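Local structure of putative dehydratase (Mesorhizobium loti, 2POZ) at residues A[228-233]-A[251-256]; A[240-245]-A[269-274]. The protein is of unknown function but probably acts as a lyase of the enolase superfamily, related to mandelate racemase and muconate lactonizing enzyme, and assembles as an octamer. All blocks are in the same frame, centred on the assembly; numbering follows the deposited sequence.

Contact 1 of 2, residues A[228-233]-A[251-256]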
ATOM      1  N   CYS A 228      -5.050   0.620  31.735  1.00 19.02           N
ATOM      2  CA  CYS A 228      -5.128   1.926  31.083  1.00 20.39           C
ATOM      3  C   CYS A 228      -4.360   1.846  29.751  1.00 20.39           C
ATOM      4  O   CYS A 228      -4.898   2.152  28.683  1.00 18.55           O
ATOM      5  CB  CYS A 228      -4.530   2.993  32.002  1.00 22.02           C
ATOM      6  SG  CYS A 228      -4.722   4.690  31.419  1.00 26.72           S
ATOM      7  N   PHE A 229      -3.096   1.447  29.821  1.00 17.71           N
ATOM      8  CA  PHE A 229      -2.299   1.269  28.614  1.00 17.40           C
ATOM      9  C   PHE A 229      -1.076   0.384  28.852  1.00 16.02           C
ATOM     10  O   PHE A 229      -0.661   0.165  29.995  1.00 16.29           O
ATOM     11  CB  PHE A 229      -1.887   2.631  28.004  1.00 16.14           C
ATOM     12  CG  PHE A 229      -0.912   3.433  28.834  1.00 18.69           C
ATOM     13  CD1 PHE A 229       0.415   3.026  28.979  1.00 15.78           C
ATOM     14  CD2 PHE A 229      -1.302   4.647  29.399  1.00 16.55           C
ATOM     15  CE1 PHE A 229       1.336   3.815  29.665  1.00 15.37           C
ATOM     16  CE2 PHE A 229      -0.382   5.449  30.090  1.00 17.90           C
ATOM     17  CZ  PHE A 229       0.940   5.031  30.221  1.00 14.89           C
ATOM     18  N   VAL A 230      -0.537  -0.157  27.764  1.00 15.11           N
ATOM     19  CA  VAL A 230       0.654  -0.986  27.818  1.00 14.13           C
ATOM     20  C   VAL A 230       1.741  -0.174  27.106  1.00 14.11           C
ATOM     21  O   VAL A 230       1.528   0.324  25.998  1.00 13.78           O
ATOM     22  CB  VAL A 230       0.442  -2.358  27.109  1.00 16.52           C
ATOM     23  CG1 VAL A 230       0.226  -2.166  25.614  1.00 18.33           C
ATOM     24  CG2 VAL A 230       1.640  -3.253  27.350  1.00 16.85           C
ATOM     25  N   GLU A 231       2.891  -0.033  27.755  1.00 11.57           N
ATOM     26  CA  GLU A 231       4.008   0.734  27.213  1.00 12.85           C
ATOM     27  C   GLU A 231       5.066  -0.143  26.543  1.00 12.83           C
ATOM     28  O   GLU A 231       5.432  -1.208  27.062  1.00 11.43           O
ATOM     29  CB  GLU A 231       4.654   1.552  28.333  1.00 13.86           C
ATOM     30  CG  GLU A 231       5.786   2.460  27.883  1.00 16.26           C
ATOM     31  CD  GLU A 231       6.395   3.229  29.043  1.00 18.36           C
ATOM     32  OE1 GLU A 231       5.647   3.551  29.990  1.00 16.75           O
ATOM     33  OE2 GLU A 231       7.614   3.517  29.003  1.00 21.02           O
ATOM     34  N   GLU A 232       5.556   0.321  25.394  1.00 11.38           N
ATOM     35  CA  GLU A 232       6.568  -0.394  24.621  1.00 12.12           C
ATOM     36  C   GLU A 232       6.329  -1.903  24.589  1.00 11.51           C
ATOM     37  O   GLU A 232       7.131  -2.670  25.115  1.00 10.52           O
ATOM     38  CB  GLU A 232       7.967  -0.122  25.190  1.00 13.04           C
ATOM     39  CG  GLU A 232       8.451   1.314  25.051  1.00 17.66           C
ATOM     40  CD  GLU A 232       9.894   1.475  25.506  1.00 18.64           C
ATOM     41  OE1 GLU A 232      10.213   1.031  26.631  1.00 17.28           O
ATOM     42  OE2 GLU A 232      10.706   2.045  24.744  1.00 18.58           O
ATOM     43  N   PRO A 233       5.231  -2.352  23.959  1.00 11.95           N
ATOM     44  CA  PRO A 233       4.949  -3.789  23.899  1.00 10.51           C
ATOM     45  C   PRO A 233       6.005  -4.556  23.103  1.00 12.24           C
ATOM     46  O   PRO A 233       6.112  -5.779  23.211  1.00 12.14           O
ATOM     47  CB  PRO A 233       3.562  -3.843  23.258  1.00 11.99           C
ATOM     48  CG  PRO A 233       3.594  -2.659  22.331  1.00 14.10           C
ATOM     49  CD  PRO A 233       4.231  -1.584  23.195  1.00 12.69           C
ATOM     50  N   LEU A 251      -5.679  -3.453  24.230  1.00 17.58           N
ATOM     51  CA  LEU A 251      -5.160  -2.397  25.096  1.00 17.99           C
ATOM     52  C   LEU A 251      -4.544  -1.232  24.329  1.00 15.35           C
ATOM     53  O   LEU A 251      -3.932  -1.428  23.291  1.00 14.04           O
ATOM     54  CB  LEU A 251      -4.082  -2.968  26.019  1.00 18.32           C
ATOM     55  CG  LEU A 251      -4.347  -4.341  26.630  1.00 20.82           C
ATOM     56  CD1 LEU A 251      -3.111  -4.812  27.388  1.00 20.97           C
ATOM     57  CD2 LEU A 251      -5.548  -4.253  27.545  1.00 20.21           C
ATOM     58  N   PRO A 252      -4.717  -0.000  24.832  1.00 16.30           N
ATOM     59  CA  PRO A 252      -4.135   1.164  24.158  1.00 15.96           C
ATOM     60  C   PRO A 252      -2.618   1.052  24.339  1.00 15.80           C
ATOM     61  O   PRO A 252      -2.142   0.534  25.358  1.00 14.33           O
ATOM     62  CB  PRO A 252      -4.708   2.341  24.947  1.00 17.25           C
ATOM     63  CG  PRO A 252      -6.019   1.821  25.426  1.00 19.02           C
ATOM     64  CD  PRO A 252      -5.673   0.424  25.868  1.00 17.54           C
ATOM     65  N   ILE A 253      -1.859   1.533  23.364  1.00 15.74           N
ATOM     66  CA  ILE A 253      -0.411   1.454  23.441  1.00 12.69           C
ATOM     67  C   ILE A 253       0.219   2.826  23.585  1.00 14.09           C
ATOM     68  O   ILE A 253      -0.287   3.812  23.051  1.00 13.27           O
ATOM     69  CB  ILE A 253       0.167   0.789  22.179  1.00 13.23           C
ATOM     70  CG1 ILE A 253      -0.367  -0.646  22.054  1.00 12.96           C
ATOM     71  CG2 ILE A 253       1.688   0.790  22.236  1.00 10.32           C
ATOM     72  CD1 ILE A 253       0.045  -1.346  20.748  1.00  9.41           C
ATOM     73  N   ALA A 254       1.329   2.873  24.315  1.00 13.37           N
ATOM     74  CA  ALA A 254       2.089   4.097  24.518  1.00 13.07           C
ATOM     75  C   ALA A 254       3.570   3.775  24.290  1.00 12.47           C
ATOM     76  O   ALA A 254       4.059   2.731  24.733  1.00 12.21           O
ATOM     77  CB  ALA A 254       1.877   4.627  25.941  1.00 12.80           C
ATOM     78  N   VAL A 255       4.268   4.651  23.572  1.00 11.13           N
ATOM     79  CA  VAL A 255       5.702   4.480  23.313  1.00 11.67           C
ATOM     80  C   VAL A 255       6.322   5.869  23.307  1.00 11.61           C
ATOM     81  O   VAL A 255       5.606   6.866  23.364  1.00 11.67           O
ATOM     82  CB  VAL A 255       6.002   3.821  21.925  1.00 10.64           C
ATOM     83  CG1 VAL A 255       5.370   2.444  21.841  1.00 10.14           C
ATOM     84  CG2 VAL A 255       5.492   4.713  20.788  1.00  9.84           C
ATOM     85  N   GLY A 256       7.647   5.940  23.242  1.00 12.93           N
ATOM     86  CA  GLY A 256       8.286   7.243  23.195  1.00 11.36           C
ATOM     87  C   GLY A 256       9.511   7.441  24.058  1.00 12.86           C
ATOM     88  O   GLY A 256      10.328   8.319  23.772  1.00 11.41           O
TER
HETATM   89  O   HOH W   1       9.878   3.986  23.173  1.00  8.21           O
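Phe-229 carries CG between its backbone N and its carbonyl carbon (chi1 68°), and chi2 of 70° turns one face of the ring to the methyl of Ala-254. This CB stands 4.1 Å from the centroid of the Phe-229 ring, displaced toward CD1 and CE1, and makes a CH-pi contact. The two residues belong to neighbouring parallel strands, 229-231 and 253-255, of the enolase-superfamily beta/alpha barrel, joined through helix 239-248 in a beta-alpha-beta crossover.

Three backbone bonds hold the strands together. Val-230 N gives its hydrogen to Pro-252 O at 3.0 Å, and Val-230 O accepts from Ala-254 N at 3.1 Å. Farther on, Glu-232 N reaches Ala-254 O at 2.9 Å. On the sheet face turned toward helix 239-248, Val-230 and Ile-253 lie side by side and point the same way, their CG1 atoms 3.9 Å apart. The chain leaves the strand at Glu-232, where phi is positive, before Pro-233 crosses Ile-253 at about a right angle, with Pro-233 CD 3.6 Å from Ile-253 CG2.

The opposite face bears Glu-231, whose extended chain runs past Ala-254 O to a salt bridge between OE1 and Lys-157. With Asp-205 and Glu-257 nearby, this acidic cluster at the strand ends is consistent with the magnesium site of enolase-superfamily relatives. Glu-232 forms its own salt bridge, through OE1 to Arg-258, while its OE2 accepts from a water at 2.6 Å that in turn accepts from Gly-256 N at 3.0 Å.

Contact 2 of 2, residues A[240-245]-A[269-274]; sequences GALKVI and FELQAC
Leu-242 overlaps two side chains with a single methyl: its CD2 lies 3.8 Å from Leu-271 CD1 and equally far from Cys-274 SG. The contact belongs to the outer layer of the beta/alpha barrel, where helix 239-248 meets the loop that returns from helix 261-269 to strand 276-277. Chi1 of 180° sets Leu-242 CG anti to the backbone N; the side chain crosses that of Leu-271 at about a right angle.

The loop takes its shape from a type I turn spanning Phe-269 to Gln-272, closed by Gln-272 N bonding to Phe-269 O at 3.0 Å. Gln-272, with positive phi, is the first residue to leave the helical path, and its side-chain OE1 accepts from Arg-266 of a neighbouring subunit.

One polar link joins helix and loop. The Lys-243 chain is extended as far as CE and bends at the last torsion (chi4 57°), which brings NZ to 3.2 Å from Leu-271 O. The ammonium approaches almost in line with the carbonyl, at a C=O...N angle of 171°, while CD and CE of the same lysine lie against that oxygen as well. A long, weak ion pair with Glu-247 gives NZ a second partner. Elsewhere in the contact the backbones come near each other at Ala-273, whose CB rests 3.9 Å from Lys-243 CA and 4.1 Å from Leu-242 O.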
ATOM      1  N   GLY A 240       7.301  -2.452  12.899  1.00 14.30           N
ATOM      2  CA  GLY A 240       6.390  -3.330  12.189  1.00 15.35           C
ATOM      3  C   GLY A 240       5.651  -4.153  13.230  1.00 15.60           C
ATOM      4  O   GLY A 240       4.435  -4.342  13.152  1.00 13.48           O
ATOM      5  N   ALA A 241       6.394  -4.653  14.215  1.00 14.93           N
ATOM      6  CA  ALA A 241       5.789  -5.433  15.283  1.00 13.81           C
ATOM      7  C   ALA A 241       4.817  -4.532  16.046  1.00 14.15           C
ATOM      8  O   ALA A 241       3.739  -4.971  16.442  1.00 13.26           O
ATOM      9  CB  ALA A 241       6.862  -5.974  16.223  1.00 13.44           C
ATOM     10  N   LEU A 242       5.195  -3.269  16.245  1.00 13.49           N
ATOM     11  CA  LEU A 242       4.336  -2.327  16.961  1.00 15.03           C
ATOM     12  C   LEU A 242       2.961  -2.204  16.308  1.00 15.70           C
ATOM     13  O   LEU A 242       1.939  -2.223  16.999  1.00 14.60           O
ATOM     14  CB  LEU A 242       4.990  -0.943  17.038  1.00 14.28           C
ATOM     15  CG  LEU A 242       4.204   0.165  17.753  1.00 15.31           C
ATOM     16  CD1 LEU A 242       3.867  -0.257  19.180  1.00 15.44           C
ATOM     17  CD2 LEU A 242       5.036   1.445  17.774  1.00 14.46           C
ATOM     18  N   LYS A 243       2.921  -2.080  14.983  1.00 16.21           N
ATOM     19  CA  LYS A 243       1.631  -1.957  14.311  1.00 17.08           C
ATOM     20  C   LYS A 243       0.827  -3.251  14.388  1.00 15.94           C
ATOM     21  O   LYS A 243      -0.372  -3.226  14.650  1.00 18.06           O
ATOM     22  CB  LYS A 243       1.793  -1.542  12.845  1.00 21.34           C
ATOM     23  CG  LYS A 243       0.435  -1.370  12.159  1.00 24.04           C
ATOM     24  CD  LYS A 243       0.454  -0.347  11.043  1.00 31.31           C
ATOM     25  CE  LYS A 243      -0.966  -0.051  10.568  1.00 30.77           C
ATOM     26  NZ  LYS A 243      -1.843   0.427  11.690  1.00 32.82           N
ATOM     27  N   VAL A 244       1.485  -4.382  14.160  1.00 15.51           N
ATOM     28  CA  VAL A 244       0.818  -5.676  14.222  1.00 14.38           C
ATOM     29  C   VAL A 244       0.206  -5.868  15.607  1.00 16.16           C
ATOM     30  O   VAL A 244      -0.952  -6.283  15.743  1.00 14.65           O
ATOM     31  CB  VAL A 244       1.811  -6.825  13.949  1.00 14.18           C
ATOM     32  CG1 VAL A 244       1.138  -8.169  14.195  1.00 15.84           C
ATOM     33  CG2 VAL A 244       2.310  -6.740  12.513  1.00 13.98           C
ATOM     34  N   ILE A 245       0.989  -5.562  16.636  1.00 14.28           N
ATOM     35  CA  ILE A 245       0.513  -5.702  17.998  1.00 15.18           C
ATOM     36  C   ILE A 245      -0.705  -4.812  18.247  1.00 13.96           C
ATOM     37  O   ILE A 245      -1.689  -5.268  18.813  1.00 14.87           O
ATOM     38  CB  ILE A 245       1.644  -5.375  19.009  1.00 16.99           C
ATOM     39  CG1 ILE A 245       2.713  -6.478  18.948  1.00 15.78           C
ATOM     40  CG2 ILE A 245       1.075  -5.248  20.423  1.00 13.84           C
ATOM     41  CD1 ILE A 245       4.013  -6.123  19.657  1.00 16.03           C
ATOM     42  N   PHE A 269       4.142   8.319  14.395  1.00 11.00           N
ATOM     43  CA  PHE A 269       2.908   8.948  13.950  1.00 13.09           C
ATOM     44  C   PHE A 269       2.314   8.263  12.731  1.00 13.55           C
ATOM     45  O   PHE A 269       1.128   7.934  12.708  1.00 13.10           O
ATOM     46  CB  PHE A 269       3.159  10.426  13.644  1.00 11.64           C
ATOM     47  CG  PHE A 269       3.577  11.225  14.842  1.00 11.80           C
ATOM     48  CD1 PHE A 269       4.365  12.360  14.698  1.00  9.98           C
ATOM     49  CD2 PHE A 269       3.176  10.844  16.119  1.00 10.44           C
ATOM     50  CE1 PHE A 269       4.751  13.104  15.812  1.00 12.12           C
ATOM     51  CE2 PHE A 269       3.556  11.584  17.236  1.00 12.62           C
ATOM     52  CZ  PHE A 269       4.344  12.716  17.081  1.00 12.31           C
ATOM     53  N   GLU A 270       3.150   8.034  11.727  1.00 13.69           N
ATOM     54  CA  GLU A 270       2.691   7.412  10.498  1.00 16.30           C
ATOM     55  C   GLU A 270       2.167   5.991  10.660  1.00 16.10           C
ATOM     56  O   GLU A 270       1.486   5.484   9.778  1.00 15.85           O
ATOM     57  CB  GLU A 270       3.798   7.453   9.448  1.00 17.48           C
ATOM     58  CG  GLU A 270       4.237   8.878   9.120  1.00 21.14           C
ATOM     59  CD  GLU A 270       5.052   8.972   7.841  1.00 23.99           C
ATOM     60  OE1 GLU A 270       5.924   8.105   7.623  1.00 22.16           O
ATOM     61  OE2 GLU A 270       4.822   9.927   7.061  1.00 26.81           O
ATOM     62  N   LEU A 271       2.480   5.347  11.779  1.00 16.60           N
ATOM     63  CA  LEU A 271       1.991   3.994  12.015  1.00 18.44           C
ATOM     64  C   LEU A 271       0.547   4.038  12.492  1.00 18.71           C
ATOM     65  O   LEU A 271      -0.224   3.111  12.246  1.00 18.78           O
ATOM     66  CB  LEU A 271       2.822   3.288  13.086  1.00 18.26           C
ATOM     67  CG  LEU A 271       4.308   3.050  12.832  1.00 21.18           C
ATOM     68  CD1 LEU A 271       4.927   2.448  14.089  1.00 22.78           C
ATOM     69  CD2 LEU A 271       4.490   2.133  11.637  1.00 18.54           C
ATOM     70  N   GLN A 272       0.194   5.119  13.179  1.00 20.27           N
ATOM     71  CA  GLN A 272      -1.143   5.268  13.734  1.00 22.62           C
ATOM     72  C   GLN A 272      -1.509   3.993  14.483  1.00 22.41           C
ATOM     73  O   GLN A 272      -2.587   3.425  14.301  1.00 22.96           O
ATOM     74  CB  GLN A 272      -2.156   5.550  12.631  1.00 26.06           C
ATOM     75  CG  GLN A 272      -2.631   6.988  12.640  1.00 30.23           C
ATOM     76  CD  GLN A 272      -3.403   7.363  11.396  1.00 32.36           C
ATOM     77  OE1 GLN A 272      -3.988   8.440  11.327  1.00 30.86           O
ATOM     78  NE2 GLN A 272      -3.403   6.476  10.398  1.00 33.22           N
ATOM     79  N   ALA A 273      -0.585   3.552  15.327  1.00 21.07           N
ATOM     80  CA  ALA A 273      -0.770   2.351  16.121  1.00 21.24           C
ATOM     81  C   ALA A 273      -0.831   2.698  17.607  1.00 21.11           C
ATOM     82  O   ALA A 273      -1.355   1.925  18.407  1.00 22.39           O
ATOM     83  CB  ALA A 273       0.373   1.381  15.857  1.00 20.61           C
ATOM     84  N   CYS A 274      -0.303   3.869  17.959  1.00 20.11           N
ATOM     85  CA  CYS A 274      -0.261   4.337  19.346  1.00 21.00           C
ATOM     86  C   CYS A 274      -1.286   5.425  19.614  1.00 20.02           C
ATOM     87  O   CYS A 274      -1.640   6.193  18.724  1.00 21.40           O
ATOM     88  CB  CYS A 274       1.136   4.900  19.669  1.00 19.06           C
ATOM     89  SG  CYS A 274       2.472   3.712  19.411  1.00 31.70           S
TER

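Helix 239-248 shows how a barrel couples its inner and outer layers. Contact 1 is buried and joins the two strands that this helix connects, through regular backbone bonds, with Val-230 and Ile-253 on one face, and Glu-231 beside Ala-254 on the other. Contact 2, farther from the centre of the chain and partly exposed, fastens the helix itself to the loop after helix 261-269 with methyl packing and one lysine-carbonyl bond, close to subunit neighbours. The two merge directly: Leu-242 CD1 touches Ile-253 CG2 at 3.9 Å, and Cys-274 SG touches Val-255 CG2 at 3.5 Å, giving strand 253-255 a covering of both helix and loop.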